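Long-range contact in SusD homolog (Bacteroides thetaiotaomicron, PDB 3SGH), which probably binds glycans at the cell surface as a SusD-like outer membrane lipoprotein, helping to deliver them for uptake: residues 190-195 with 211-216. Residues are numbered along the deposited sequence; the frame is centred on the assembly and turned at random.
Sequences TLKLRM and AQEAVL
Lys192 reaches across to Glu213, and Leu193 packs against Ala211 and Ala214 beside them. Helices 181-198 and 204-217 follow each other in the chain. Their segments 190-195 and 211-216 run nearly antiparallel, at 160°, with axes 8.3 Å apart at the closest. The small side chains of Ala211 and Ala214 are consistent with this closeness. Lys192 leaves its helix with CG anti to the backbone N (chi1 -178°) and stays extended to the end. Its CB, CG and CD pass alongside the methyl of Ala214, with CG 4.0 Å from Ala214 CB. The chain then crosses that of Glu213 at a slant. Lys192 NZ gives a salt-bridge hydrogen bond to Glu213 OE1 at 2.9 Å. It meets the anti side of this oxygen, 15° out of the carboxylate plane. The amine also lies close to Glu213 CB, 3.5 Å from Lys192 NZ. Lys192 NZ also donates to a water, which makes a weak bond to Glu213 O. Asp152 of helix 140-162 supplies a second salt bridge to the same amine. An alanine in place of Lys192 would probably leave Glu213 and Asp152 without their shared positive partner and open a gap beside Ala214. Leu193 fills the other part of the interface. Its CD1 presses on Ala211 CB at 3.4 Å, a tight carbon contact. Leu193 CB faces Ala214 CB at 4.0 Å, while Leu193 CD2 lies 4.4 Å from Val215 CG2. The contact thus packs a helical hairpin within the alpha-helical SusD fold. Two acidic groups around the amine of a largely buried lysine would be expected to favour its charged form, tying helix 140-162 to the pair electrostatically.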
ATOM      1  N   THR A 190       6.802  -4.827  12.212  1.00 14.42           N
ATOM      2  CA  THR A 190       5.777  -5.243  11.267  1.00 15.16           C
ATOM      3  C   THR A 190       6.170  -4.735   9.867  1.00 14.25           C
ATOM      4  O   THR A 190       5.989  -5.423   8.862  1.00 14.91           O
ATOM      5  CB  THR A 190       4.376  -4.729  11.655  1.00 15.65           C
ATOM      6  OG1 THR A 190       4.036  -5.157  12.983  1.00 17.37           O
ATOM      7  CG2 THR A 190       3.310  -5.234  10.696  1.00 17.04           C
ATOM      8  N   LEU A 191       6.733  -3.545   9.816  1.00 14.64           N
ATOM      9  CA  LEU A 191       7.275  -3.013   8.544  1.00 14.59           C
ATOM     10  C   LEU A 191       8.410  -3.860   8.041  1.00 14.63           C
ATOM     11  O   LEU A 191       8.480  -4.200   6.831  1.00 15.66           O
ATOM     12  CB  LEU A 191       7.820  -1.604   8.743  1.00 15.27           C
ATOM     13  CG  LEU A 191       8.427  -0.903   7.519  1.00 14.71           C
ATOM     14  CD1 LEU A 191       7.440  -0.791   6.336  1.00 13.33           C
ATOM     15  CD2 LEU A 191       8.993   0.483   7.915  1.00 13.13           C
ATOM     16  N   LYS A 192       9.273  -4.248   8.963  1.00 13.79           N
ATOM     17  CA  LYS A 192      10.379  -5.152   8.640  1.00 13.90           C
ATOM     18  C   LYS A 192       9.814  -6.438   8.039  1.00 14.17           C
ATOM     19  O   LYS A 192      10.285  -6.911   7.022  1.00 13.85           O
ATOM     20  CB  LYS A 192      11.238  -5.445   9.853  1.00 13.08           C
ATOM     21  CG  LYS A 192      12.441  -6.355   9.575  1.00 15.84           C
ATOM     22  CD  LYS A 192      13.339  -6.385  10.841  1.00 15.56           C
ATOM     23  CE  LYS A 192      14.508  -7.325  10.685  1.00 16.04           C
ATOM     24  NZ  LYS A 192      15.466  -7.284  11.830  1.00 14.74           N
ATOM     25  N   LEU A 193       8.756  -6.973   8.637  1.00 13.58           N
ATOM     26  CA  LEU A 193       8.125  -8.195   8.103  1.00 14.33           C
ATOM     27  C   LEU A 193       7.449  -7.974   6.736  1.00 13.91           C
ATOM     28  O   LEU A 193       7.594  -8.829   5.829  1.00 15.35           O
ATOM     29  CB  LEU A 193       7.138  -8.767   9.111  1.00 15.18           C
ATOM     30  CG  LEU A 193       6.431 -10.052   8.749  1.00 13.36           C
ATOM     31  CD1 LEU A 193       7.466 -11.147   8.471  1.00 13.77           C
ATOM     32  CD2 LEU A 193       5.495 -10.466   9.903  1.00 15.40           C
ATOM     33  N   ARG A 194       6.770  -6.842   6.568  1.00 14.72           N
ATOM     34  CA  ARG A 194       6.185  -6.463   5.239  1.00 14.38           C
ATOM     35  C   ARG A 194       7.250  -6.448   4.152  1.00 13.79           C
ATOM     36  O   ARG A 194       7.094  -7.051   3.057  1.00 14.35           O
ATOM     37  CB  ARG A 194       5.537  -5.097   5.289  1.00 14.64           C
ATOM     38  CG  ARG A 194       4.990  -4.652   3.931  1.00 16.88           C
ATOM     39  CD  ARG A 194       4.634  -3.159   3.940  1.00 18.13           C
ATOM     40  NE  ARG A 194       3.436  -2.869   4.711  1.00 17.20           N
ATOM     41  CZ  ARG A 194       2.938  -1.627   4.873  1.00 18.99           C
ATOM     42  NH1 ARG A 194       3.560  -0.568   4.345  1.00 18.73           N
ATOM     43  NH2 ARG A 194       1.864  -1.433   5.588  1.00 19.56           N
HETATM   44  N   MSE A 195       8.367  -5.780   4.458  1.00 13.71           N
HETATM   45  CA  MSE A 195       9.491  -5.686   3.532  1.00 15.24           C
HETATM   46  C   MSE A 195      10.090  -7.053   3.189  1.00 15.25           C
HETATM   47  O   MSE A 195      10.368  -7.357   1.992  1.00 14.29           O
HETATM   48  CB  MSE A 195      10.546  -4.696   4.089  1.00 15.01           C
HETATM   49  CG  MSE A 195       9.954  -3.320   4.227  1.00 17.11           C
HETATM   50 SE   MSE A 195      11.226  -2.118   5.103  0.75 15.29          SE
HETATM   51  CE  MSE A 195      12.742  -2.472   3.998  1.00 18.93           C
ATOM     52  N   ALA A 211      12.461 -11.825   8.307  1.00 15.87           N
ATOM     53  CA  ALA A 211      11.077 -12.037   8.768  1.00 15.01           C
ATOM     54  C   ALA A 211      11.090 -12.666  10.168  1.00 15.03           C
ATOM     55  O   ALA A 211      10.328 -12.262  11.072  1.00 15.30           O
ATOM     56  CB  ALA A 211      10.294 -12.887   7.799  1.00 16.11           C
ATOM     57  N   GLN A 212      11.930 -13.667  10.346  1.00 15.34           N
ATOM     58  CA  GLN A 212      12.059 -14.349  11.645  1.00 15.82           C
ATOM     59  C   GLN A 212      12.576 -13.404  12.741  1.00 16.28           C
ATOM     60  O   GLN A 212      12.053 -13.414  13.866  1.00 15.29           O
ATOM     61  CB  GLN A 212      12.856 -15.651  11.527  1.00 16.84           C
ATOM     62  CG  GLN A 212      12.047 -16.681  10.767  1.00 17.52           C
ATOM     63  CD  GLN A 212      12.680 -18.013  10.505  1.00 20.30           C
ATOM     64  OE1 GLN A 212      12.042 -18.867   9.892  1.00 18.79           O
ATOM     65  NE2 GLN A 212      13.892 -18.233  10.995  1.00 23.81           N
ATOM     66  N   GLU A 213      13.555 -12.578  12.421  1.00 15.28           N
ATOM     67  CA  GLU A 213      13.969 -11.513  13.338  1.00 16.24           C
ATOM     68  C   GLU A 213      12.828 -10.608  13.722  1.00 16.01           C
ATOM     69  O   GLU A 213      12.683 -10.244  14.900  1.00 18.03           O
ATOM     70  CB  GLU A 213      15.092 -10.681  12.751  1.00 16.81           C
ATOM     71  CG  GLU A 213      16.438 -11.403  12.676  1.00 18.66           C
ATOM     72  CD  GLU A 213      17.465 -10.661  11.821  1.00 22.25           C
ATOM     73  OE1 GLU A 213      17.195  -9.527  11.323  1.00 21.45           O
ATOM     74  OE2 GLU A 213      18.562 -11.222  11.626  1.00 21.14           O
ATOM     75  N   ALA A 214      12.058 -10.172  12.716  1.00 16.72           N
ATOM     76  CA  ALA A 214      10.905  -9.313  12.931  1.00 15.57           C
ATOM     77  C   ALA A 214       9.908  -9.943  13.883  1.00 16.57           C
ATOM     78  O   ALA A 214       9.437  -9.274  14.811  1.00 15.78           O
ATOM     79  CB  ALA A 214      10.226  -8.955  11.630  1.00 14.02           C
ATOM     80  N   VAL A 215       9.637 -11.234  13.697  1.00 16.24           N
ATOM     81  CA  VAL A 215       8.674 -11.937  14.538  1.00 17.08           C
ATOM     82  C   VAL A 215       9.158 -12.036  15.986  1.00 17.35           C
ATOM     83  O   VAL A 215       8.392 -11.794  16.905  1.00 17.24           O
ATOM     84  CB  VAL A 215       8.343 -13.333  13.946  1.00 16.71           C
ATOM     85  CG1 VAL A 215       7.456 -14.127  14.924  1.00 19.24           C
ATOM     86  CG2 VAL A 215       7.660 -13.121  12.626  1.00 15.97           C
ATOM     87  N   LEU A 216      10.446 -12.279  16.169  1.00 17.32           N
ATOM     88  CA  LEU A 216      11.057 -12.269  17.513  1.00 16.87           C
ATOM     89  C   LEU A 216      11.066 -10.860  18.134  1.00 17.86           C
ATOM     90  O   LEU A 216      10.918 -10.707  19.342  1.00 17.64           O
ATOM     91  CB  LEU A 216      12.475 -12.843  17.486  1.00 17.55           C
ATOM     92  CG  LEU A 216      12.593 -14.360  17.291  1.00 15.28           C
ATOM     93  CD1 LEU A 216      14.061 -14.742  17.100  1.00 20.55           C
ATOM     94  CD2 LEU A 216      11.884 -15.128  18.439  1.00 15.52           C
TER
HETATM   95  O   HOH W   1      13.921  -7.107  14.318  1.00 18.05           O